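Long-range contacts in post-proline cleaving enzyme (Rickettsia typhi, PDB 4HVT), which is probably a serine peptidase of the prolyl oligopeptidase family, cutting peptides on the carboxyl side of proline: residues E155-E160 against L182-F187; I176-K181 against S226-K231; K186-T191 against I198-V203. All coordinates share one frame; numbering follows the deposited sequence. Where two conformers were deposited one is given.

Contact 1: residues E155-E160 against L182-F187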
loop_
_atom_site.group_PDB
_atom_site.type_symbol
_atom_site.label_atom_id
_atom_site.label_comp_id
_atom_site.label_asym_id
_atom_site.label_seq_id
_atom_site.Cartn_x
_atom_site.Cartn_y
_atom_site.Cartn_z
ATOM N N GLU A 155 12.351 -2.533 8.308
ATOM C CA GLU A 155 13.690 -3.114 8.154
ATOM C C GLU A 155 13.555 -4.510 7.648
ATOM O O GLU A 155 12.751 -5.276 8.168
ATOM C CB GLU A 155 14.386 -3.173 9.493
ATOM C CG GLU A 155 14.846 -1.811 9.998
ATOM C CD GLU A 155 15.604 -1.894 11.295
ATOM O OE1 GLU A 155 15.106 -2.495 12.238
ATOM O OE2 GLU A 155 16.736 -1.301 11.375
ATOM N N MET A 156 14.390 -4.860 6.676
ATOM C CA MET A 156 14.333 -6.179 6.059
ATOM C C MET A 156 15.721 -6.635 5.568
ATOM O O MET A 156 16.695 -5.858 5.585
ATOM C CB MET A 156 13.317 -6.198 4.942
ATOM C CG MET A 156 13.499 -5.151 3.866
ATOM S SD MET A 156 12.163 -5.247 2.595
ATOM C CE MET A 156 10.711 -5.023 3.476
ATOM N N PHE A 157 15.786 -7.904 5.198
ATOM C CA PHE A 157 17.012 -8.564 4.735
ATOM C C PHE A 157 16.582 -9.535 3.635
ATOM O O PHE A 157 15.465 -9.431 3.120
ATOM C CB PHE A 157 17.744 -9.267 5.890
ATOM C CG PHE A 157 16.919 -10.226 6.628
ATOM C CD1 PHE A 157 15.992 -9.798 7.564
ATOM C CD2 PHE A 157 17.028 -11.598 6.378
ATOM C CE1 PHE A 157 15.207 -10.696 8.239
ATOM C CE2 PHE A 157 16.257 -12.500 7.083
ATOM C CZ PHE A 157 15.345 -12.039 7.996
ATOM N N PHE A 158 17.482 -10.402 3.200
ATOM C CA PHE A 158 17.133 -11.369 2.165
ATOM C C PHE A 158 18.055 -12.537 2.305
ATOM O O PHE A 158 19.077 -12.448 2.963
ATOM C CB PHE A 158 17.273 -10.782 0.765
ATOM C CG PHE A 158 18.608 -10.108 0.541
ATOM C CD1 PHE A 158 19.681 -10.839 0.036
ATOM C CD2 PHE A 158 18.726 -8.781 0.753
ATOM C CE1 PHE A 158 20.915 -10.217 -0.141
ATOM C CE2 PHE A 158 19.954 -8.151 0.580
ATOM C CZ PHE A 158 21.037 -8.878 0.094
ATOM N N ARG A 159 17.699 -13.651 1.664
ATOM C CA ARG A 159 18.556 -14.801 1.592
ATOM C C ARG A 159 18.424 -15.415 0.215
ATOM O O ARG A 159 17.302 -15.539 -0.322
ATOM C CB ARG A 159 18.161 -15.867 2.604
ATOM C CG ARG A 159 18.299 -15.464 4.032
ATOM C CD ARG A 159 17.839 -16.616 4.907
ATOM N NE ARG A 159 18.707 -17.777 4.809
ATOM C CZ ARG A 159 18.505 -18.909 5.483
ATOM N NH1 ARG A 159 17.427 -19.051 6.254
ATOM N NH2 ARG A 159 19.346 -19.911 5.358
ATOM N N GLU A 160 19.536 -15.819 -0.363
ATOM C CA GLU A 160 19.518 -16.477 -1.682
ATOM C C GLU A 160 19.051 -17.927 -1.590
ATOM O O GLU A 160 19.394 -18.632 -0.655
ATOM C CB GLU A 160 20.931 -16.452 -2.263
ATOM C CG GLU A 160 20.988 -16.799 -3.745
ATOM C CD GLU A 160 22.389 -16.879 -4.290
ATOM O OE1 GLU A 160 23.374 -16.637 -3.549
ATOM O OE2 GLU A 160 22.515 -17.168 -5.488
ATOM N N LEU A 182 23.651 -10.231 11.136
ATOM C CA LEU A 182 22.711 -9.884 10.069
ATOM C C LEU A 182 22.410 -8.386 10.054
ATOM O O LEU A 182 22.045 -7.784 11.108
ATOM C CB LEU A 182 21.411 -10.640 10.305
ATOM C CG LEU A 182 20.290 -10.435 9.235
ATOM C CD1 LEU A 182 20.667 -11.042 7.906
ATOM C CD2 LEU A 182 18.992 -11.058 9.665
ATOM N N LEU A 183 22.580 -7.780 8.875
ATOM C CA LEU A 183 22.352 -6.382 8.697
ATOM C C LEU A 183 20.944 -6.181 8.111
ATOM O O LEU A 183 20.542 -6.923 7.216
ATOM C CB LEU A 183 23.402 -5.822 7.785
ATOM C CG LEU A 183 24.846 -5.986 8.293
ATOM C CD1 LEU A 183 25.776 -5.654 7.144
ATOM C CD2 LEU A 183 25.112 -5.117 9.481
ATOM N N GLU A 184 20.192 -5.252 8.679
ATOM C CA GLU A 184 18.834 -4.948 8.229
ATOM C C GLU A 184 18.742 -3.512 7.809
ATOM O O GLU A 184 19.491 -2.672 8.308
ATOM C CB GLU A 184 17.849 -5.201 9.351
ATOM C CG GLU A 184 17.774 -6.654 9.804
ATOM C CD GLU A 184 16.972 -6.812 11.091
ATOM O OE1 GLU A 184 15.785 -6.473 11.108
ATOM O OE2 GLU A 184 17.556 -7.174 12.139
ATOM N N GLY A 185 17.835 -3.210 6.904
ATOM C CA GLY A 185 17.632 -1.836 6.471
ATOM C C GLY A 185 16.203 -1.657 6.001
ATOM O O GLY A 185 15.641 -2.594 5.443
ATOM N N LYS A 186 15.627 -0.464 6.246
ATOM C CA LYS A 186 14.229 -0.242 5.848
ATOM C C LYS A 186 14.084 -0.297 4.330
ATOM O O LYS A 186 14.641 0.506 3.583
ATOM C CB LYS A 186 13.660 1.068 6.371
ATOM C CG LYS A 186 13.481 1.102 7.865
ATOM C CD LYS A 186 12.570 2.245 8.296
ATOM C CE LYS A 186 13.133 3.597 7.936
ATOM N NZ LYS A 186 12.146 4.655 8.314
ATOM N N PHE A 187 13.299 -1.254 3.885
ATOM C CA PHE A 187 13.055 -1.536 2.464
ATOM C C PHE A 187 14.371 -1.693 1.671
ATOM O O PHE A 187 14.492 -1.296 0.524
ATOM C CB PHE A 187 12.100 -0.517 1.859
ATOM C CG PHE A 187 10.766 -0.481 2.557
ATOM C CD1 PHE A 187 9.925 -1.590 2.530
ATOM C CD2 PHE A 187 10.407 0.598 3.320
ATOM C CE1 PHE A 187 8.698 -1.584 3.176
ATOM C CE2 PHE A 187 9.204 0.603 3.984
ATOM C CZ PHE A 187 8.370 -0.477 3.927
HETATM O O HOH W 1 13.633 -7.455 9.663
HETATM O O HOH W 2 18.283 -0.004 9.557
HETATM O O HOH W 3 19.529 -5.849 4.720
#

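Contact 2: residues I176-K181 against S226-K231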
loop_
_atom_site.group_PDB
_atom_site.type_symbol
_atom_site.label_atom_id
_atom_site.label_comp_id
_atom_site.label_asym_id
_atom_site.label_seq_id
_atom_site.Cartn_x
_atom_site.Cartn_y
_atom_site.Cartn_z
ATOM N N ILE A 176 25.134 -10.464 5.822
ATOM C CA ILE A 176 25.734 -10.775 7.104
ATOM C C ILE A 176 27.195 -10.359 7.130
ATOM O O ILE A 176 27.908 -10.445 6.120
ATOM C CB ILE A 176 25.610 -12.268 7.464
ATOM C CG1 ILE A 176 26.232 -13.195 6.420
ATOM C CG2 ILE A 176 24.142 -12.642 7.560
ATOM C CD1 ILE A 176 26.497 -14.608 6.930
ATOM N N THR A 177 27.656 -9.899 8.281
ATOM C CA THR A 177 29.044 -9.551 8.410
ATOM C C THR A 177 29.980 -10.749 8.571
ATOM O O THR A 177 29.552 -11.881 8.693
ATOM C CB THR A 177 29.258 -8.636 9.628
ATOM O OG1 THR A 177 29.187 -9.412 10.823
ATOM C CG2 THR A 177 28.255 -7.478 9.677
ATOM N N ASN A 178 31.289 -10.473 8.675
ATOM C CA ASN A 178 32.252 -11.540 8.922
ATOM C C ASN A 178 32.172 -12.199 10.338
ATOM O O ASN A 178 32.836 -13.213 10.576
ATOM C CB ASN A 178 33.693 -11.096 8.547
ATOM C CG ASN A 178 34.166 -9.919 9.373
ATOM O OD1 ASN A 178 33.640 -9.695 10.429
ATOM N ND2 ASN A 178 35.126 -9.148 8.862
ATOM N N SER A 179 31.339 -11.672 11.239
ATOM C CA SER A 179 31.009 -12.394 12.473
ATOM C C SER A 179 29.708 -13.175 12.390
ATOM O O SER A 179 29.332 -13.875 13.340
ATOM C CB SER A 179 30.886 -11.380 13.632
ATOM O OG SER A 179 29.752 -10.596 13.407
ATOM N N GLY A 180 29.007 -13.069 11.261
ATOM C CA GLY A 180 27.678 -13.641 11.133
ATOM C C GLY A 180 26.551 -12.705 11.466
ATOM O O GLY A 180 25.366 -13.085 11.365
ATOM N N LYS A 181 26.871 -11.464 11.802
ATOM C CA LYS A 181 25.813 -10.530 12.204
ATOM C C LYS A 181 24.954 -10.118 10.996
ATOM O O LYS A 181 25.440 -9.656 9.985
ATOM C CB LYS A 181 26.487 -9.319 12.844
ATOM C CG LYS A 181 25.592 -8.111 13.112
ATOM C CD LYS A 181 25.070 -8.113 14.510
ATOM C CE LYS A 181 23.864 -7.147 14.668
ATOM N NZ LYS A 181 23.186 -7.457 15.914
ATOM N N SER A 226 33.349 -11.322 1.214
ATOM C CA SER A 226 32.725 -10.807 2.427
ATOM C C SER A 226 32.000 -9.505 2.120
ATOM O O SER A 226 32.419 -8.744 1.258
ATOM C CB SER A 226 33.793 -10.548 3.505
ATOM O OG SER A 226 33.180 -10.095 4.697
ATOM N N ILE A 227 30.943 -9.208 2.868
ATOM C CA ILE A 227 30.153 -7.994 2.666
ATOM C C ILE A 227 30.975 -6.747 2.983
ATOM O O ILE A 227 30.739 -5.672 2.439
ATOM C CB ILE A 227 28.850 -8.000 3.493
ATOM C CG1 ILE A 227 27.817 -7.074 2.885
ATOM C CG2 ILE A 227 29.124 -7.476 4.904
ATOM C CD1 ILE A 227 26.443 -7.298 3.457
ATOM N N GLU A 228 31.991 -6.906 3.805
ATOM C CA GLU A 228 32.979 -5.856 4.031
ATOM C C GLU A 228 33.769 -5.449 2.835
ATOM O O GLU A 228 34.372 -4.351 2.851
ATOM C CB GLU A 228 33.974 -6.276 5.137
ATOM C CG GLU A 228 33.282 -6.327 6.484
ATOM C CD GLU A 228 32.592 -7.654 6.810
ATOM O OE1 GLU A 228 32.609 -8.532 5.905
ATOM O OE2 GLU A 228 32.149 -7.842 7.997
ATOM N N LYS A 229 33.799 -6.297 1.824
ATOM C CA LYS A 229 34.457 -5.996 0.575
ATOM C C LYS A 229 33.558 -5.351 -0.478
ATOM O O LYS A 229 34.028 -4.928 -1.558
ATOM C CB LYS A 229 35.116 -7.263 0.056
ATOM C CG LYS A 229 36.269 -7.718 0.953
ATOM C CD LYS A 229 37.107 -8.795 0.254
ATOM C CE LYS A 229 38.392 -9.055 1.005
ATOM N NZ LYS A 229 38.831 -10.472 0.853
ATOM N N ALA A 230 32.266 -5.255 -0.191
ATOM C CA ALA A 230 31.332 -4.694 -1.158
ATOM C C ALA A 230 31.656 -3.247 -1.404
ATOM O O ALA A 230 32.023 -2.519 -0.481
ATOM C CB ALA A 230 29.895 -4.863 -0.688
ATOM N N LYS A 231 31.501 -2.841 -2.662
ATOM C CA LYS A 231 31.856 -1.530 -3.091
ATOM C C LYS A 231 30.673 -0.592 -3.088
ATOM O O LYS A 231 29.698 -0.801 -3.763
ATOM C CB LYS A 231 32.509 -1.601 -4.485
ATOM C CG LYS A 231 33.785 -2.431 -4.536
ATOM C CD LYS A 231 35.022 -1.663 -4.073
ATOM C CE LYS A 231 36.338 -2.463 -4.224
ATOM N NZ LYS A 231 36.521 -3.108 -5.555
HETATM O O HOH W 4 29.488 -11.691 4.188
HETATM O O HOH W 5 36.240 -8.902 5.672
#

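Contact 3: residues K186-T191 against I198-V203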
loop_
_atom_site.group_PDB
_atom_site.type_symbol
_atom_site.label_atom_id
_atom_site.label_comp_id
_atom_site.label_asym_id
_atom_site.label_seq_id
_atom_site.Cartn_x
_atom_site.Cartn_y
_atom_site.Cartn_z
ATOM N N LYS A 186 15.627 -0.464 6.246
ATOM C CA LYS A 186 14.229 -0.242 5.848
ATOM C C LYS A 186 14.084 -0.297 4.330
ATOM O O LYS A 186 14.641 0.506 3.583
ATOM C CB LYS A 186 13.660 1.068 6.371
ATOM C CG LYS A 186 13.481 1.102 7.865
ATOM C CD LYS A 186 12.570 2.245 8.296
ATOM C CE LYS A 186 13.133 3.597 7.936
ATOM N NZ LYS A 186 12.146 4.655 8.314
ATOM N N PHE A 187 13.299 -1.254 3.885
ATOM C CA PHE A 187 13.055 -1.536 2.464
ATOM C C PHE A 187 14.371 -1.693 1.671
ATOM O O PHE A 187 14.492 -1.296 0.524
ATOM C CB PHE A 187 12.100 -0.517 1.859
ATOM C CG PHE A 187 10.766 -0.481 2.557
ATOM C CD1 PHE A 187 9.925 -1.590 2.530
ATOM C CD2 PHE A 187 10.407 0.598 3.320
ATOM C CE1 PHE A 187 8.698 -1.584 3.176
ATOM C CE2 PHE A 187 9.204 0.603 3.984
ATOM C CZ PHE A 187 8.370 -0.477 3.927
ATOM N N THR A 188 15.299 -2.376 2.301
ATOM C CA THR A 188 16.483 -2.919 1.591
ATOM C C THR A 188 15.991 -4.036 0.726
ATOM O O THR A 188 15.455 -5.027 1.234
ATOM C CB THR A 188 17.529 -3.451 2.556
ATOM O OG1 THR A 188 18.146 -2.343 3.250
ATOM C CG2 THR A 188 18.600 -4.191 1.758
ATOM N N TYR A 189 16.113 -3.848 -0.581
ATOM C CA TYR A 189 15.793 -4.848 -1.575
ATOM C C TYR A 189 16.942 -4.992 -2.574
ATOM O O TYR A 189 17.552 -3.967 -2.997
ATOM C CB TYR A 189 14.560 -4.440 -2.396
ATOM C CG TYR A 189 13.239 -4.478 -1.711
ATOM C CD1 TYR A 189 12.592 -5.675 -1.443
ATOM C CD2 TYR A 189 12.586 -3.301 -1.422
ATOM C CE1 TYR A 189 11.311 -5.674 -0.836
ATOM C CE2 TYR A 189 11.338 -3.287 -0.827
ATOM C CZ TYR A 189 10.710 -4.458 -0.544
ATOM O OH TYR A 189 9.476 -4.369 0.062
ATOM N N PRO A 190 17.259 -6.239 -2.954
ATOM C CA PRO A 190 18.378 -6.438 -3.907
ATOM C C PRO A 190 17.905 -6.602 -5.338
ATOM O O PRO A 190 16.776 -7.074 -5.588
ATOM C CB PRO A 190 19.002 -7.735 -3.429
ATOM C CG PRO A 190 17.792 -8.528 -2.910
ATOM C CD PRO A 190 16.912 -7.483 -2.269
ATOM N N THR A 191 18.809 -6.241 -6.260
ATOM C CA THR A 191 18.632 -6.365 -7.683
ATOM C C THR A 191 19.802 -7.189 -8.247
ATOM O O THR A 191 20.937 -6.934 -7.972
ATOM C CB THR A 191 18.558 -4.982 -8.351
ATOM O OG1 THR A 191 17.372 -4.325 -7.886
ATOM C CG2 THR A 191 18.485 -5.094 -9.900
ATOM N N ILE A 198 25.135 -8.679 -7.191
ATOM C CA ILE A 198 23.904 -7.923 -6.899
ATOM C C ILE A 198 24.215 -6.469 -6.556
ATOM O O ILE A 198 25.357 -6.107 -6.180
ATOM C CB ILE A 198 23.066 -8.592 -5.743
ATOM C CG1 ILE A 198 23.820 -8.538 -4.406
ATOM C CG2 ILE A 198 22.749 -10.043 -6.103
ATOM C CD1 ILE A 198 23.015 -8.870 -3.154
ATOM N N ILE A 199 23.201 -5.631 -6.677
ATOM C CA ILE A 199 23.272 -4.278 -6.166
ATOM C C ILE A 199 22.126 -4.089 -5.162
ATOM O O ILE A 199 21.029 -4.598 -5.319
ATOM C CB ILE A 199 23.226 -3.257 -7.338
ATOM C CG1 ILE A 199 23.375 -1.845 -6.821
ATOM C CG2 ILE A 199 21.950 -3.355 -8.168
ATOM C CD1 ILE A 199 23.542 -0.851 -7.952
ATOM N N PHE A 200 22.352 -3.333 -4.104
ATOM C CA PHE A 200 21.303 -3.129 -3.106
ATOM C C PHE A 200 21.567 -1.916 -2.229
ATOM O O PHE A 200 22.710 -1.468 -2.123
ATOM C CB PHE A 200 21.017 -4.396 -2.292
ATOM C CG PHE A 200 22.099 -4.902 -1.391
ATOM C CD1 PHE A 200 23.384 -5.254 -1.842
ATOM C CD2 PHE A 200 21.794 -5.189 -0.051
ATOM C CE1 PHE A 200 24.367 -5.769 -0.974
ATOM C CE2 PHE A 200 22.735 -5.779 0.790
ATOM C CZ PHE A 200 24.029 -6.021 0.362
ATOM N N ASN A 201 20.484 -1.451 -1.582
ATOM C CA ASN A 201 20.501 -0.322 -0.658
ATOM C C ASN A 201 20.786 -0.852 0.748
ATOM O O ASN A 201 19.895 -0.951 1.593
ATOM C CB ASN A 201 19.225 0.527 -0.785
ATOM C CG ASN A 201 17.935 -0.254 -0.612
ATOM O OD1 ASN A 201 17.818 -1.399 -1.065
ATOM N ND2 ASN A 201 16.976 0.368 0.062
ATOM N N LEU A 202 22.070 -1.187 0.948
ATOM C CA LEU A 202 22.663 -1.782 2.128
ATOM C C LEU A 202 23.034 -0.749 3.202
ATOM O O LEU A 202 23.741 0.226 2.926
ATOM C CB LEU A 202 23.954 -2.553 1.747
ATOM C CG LEU A 202 24.840 -3.049 2.884
ATOM C CD1 LEU A 202 24.191 -4.048 3.779
ATOM C CD2 LEU A 202 26.099 -3.678 2.310
ATOM N N VAL A 203 22.641 -1.004 4.448
ATOM C CA VAL A 203 23.131 -0.215 5.588
ATOM C C VAL A 203 24.276 -0.984 6.198
ATOM O O VAL A 203 24.082 -1.882 7.024
ATOM C CB VAL A 203 22.021 0.038 6.619
ATOM C CG1 VAL A 203 22.519 0.908 7.768
ATOM C CG2 VAL A 203 20.844 0.724 5.943
HETATM O O HOH W 6 20.555 -3.087 4.741
#

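Contact 1: residues E155-E160 against L182-F187
Leu182 lays its CD2 methyl over one face of the Phe157 ring, 3.7 Å from CD2 to the ring centroid and 8° off the normal, a clean CH-pi contact. CG of Leu182 stands anti to its backbone N (chi1 -178°), which carries the branch out toward Phe157, and the second methyl, CD1, touches CB and CD2 of the same phenylalanine. A water sits at the ring's edge, in its plane; it donates to Glu155 O and to Glu184 OE1. A second ring, that of Phe187, is met obliquely by Met156: CE lies 3.6 Å from Phe187 CD1, and the sulfur makes a Met-aromatic contact. Between these rings runs a short antiparallel pairing, strand 185-186 joining strand 155-162 in a sheet of the N-terminal beta-propeller domain. Met156 N donates to Gly185 O at 2.9 Å, from above the carbonyl plane, while Gly185 N returns a bond of 3.2 Å to Met156 O, in the plane and on a lone pair. Beside this pair Glu155 and Lys186 face each other, CG to CG 3.9 Å. The carboxylates of Glu155 and Glu184 come within 4.2 Å, OE1 to OE1, a repulsion probably offset by Lys153, whose NZ makes salt bridges to both oxygens.

Contact 2: residues I176-K181 against S226-K231
Glu228 reaches across to the backbone of Asn178, joining a type I beta turn, Thr177 to Gly180, to the 3-10 segment 227-229 at the surface of the propeller domain. Its chain bends at chi2 (87°), which swings CD round, and OE2 takes the Asn178 N-H on its syn lone pair, 2.8 Å from N to OE2 and nearly straight at 167°. The same oxygen lies 3.4 Å from Thr177 CB. In the conformer modelled here, one of two for Asn178, the amide appears stacked on the carboxylate, the two planes 19° apart although the side chains cross at about a right angle; Asn178 CG then comes 3.2 Å from Glu228 OE2. That CG lies between its own backbone N and carbonyl carbon, which sets it beside Glu228 OE2.

Thr177 uses its side chain within the turn. OG1 accepts from Ser179 N, the mark of an ST turn, and also from Ser179 OG and Lys181 N, so three donors grip one hydroxyl oxygen. Nearer the backbone, Ile227 CG2 lies against Ile176 O and Thr177 CA, while Ile227 CB also approaches Ile176 O. Pro175 and Leu202 pack on this isoleucine. A water bridges the backbones, donating to Ile176 O at 2.8 Å and accepting from Ile227 N at 3.2 Å.

Contact 3: residues K186-T191 against I198-V203
Thr188 OG1 donates to the backbone oxygen of Asn201, 2.8 Å from OG1 to O, approaching with a tilt of 24° from the carbonyl plane. The same hydroxyl oxygen accepts from a water that in turn takes the N-H of Val203, so the threonine binds the backbone of 201-203 both directly and through solvent. Asn201 answers with its side chain. Its CG lies between the backbone N and the carbonyl carbon (chi1 55°), on the side of the 187-189 backbone, and the amide at its end bonds that backbone at two places: OD1 accepts from Tyr189 N at 3.0 Å, in plane and on a lone pair, while ND2 gives a straight bond (171°) to Phe187 O, also 3.0 Å, reaching it from above that carbonyl's plane. Each end of the buried amide thus has a backbone partner, which fixes which way round the group sits.

Thr188 CG2 meets the Phe200 ring at its edge, 3.8 Å from CD2 and in the ring plane; Leu202 CB lies over one face, offset toward the rim. Pro190 CB packs against Phe200 CB and Ile198 CD1. Farther along, Thr191 and Ile199 exchange two backbone bonds, each 2.9 Å between N and O, and Thr191 CB touches Ile199 CG2. This is the hydrogen-bonded pair of the beta hairpin 190-192/197-200, whose first strand is outermost in a four-stranded antiparallel sheet, the blade arrangement of a beta-propeller.

In the fold
Contacts 1 and 3 share Lys186 and Phe187, where the chain passes from the sheet holding strand 155-162 to the one that begins at strand 190-192; their centres are about 8 Å apart. Packing continues between them: Met156 SD lies 3.5 Å from Tyr189 CZ, and Phe158 CE2 is 3.5 Å from Phe200 CD2. Contact 2 sits farther out, its centre about 13 Å from that of contact 1 and 14 Å from that of contact 3. Ile227 CD1 ties it to Leu202 CD2 at 3.8 Å. Toward the peptidase domain, Phe187 lies near, without touching, Ser566, His682 and Asp649, probably the catalytic triad, and packs on Arg651.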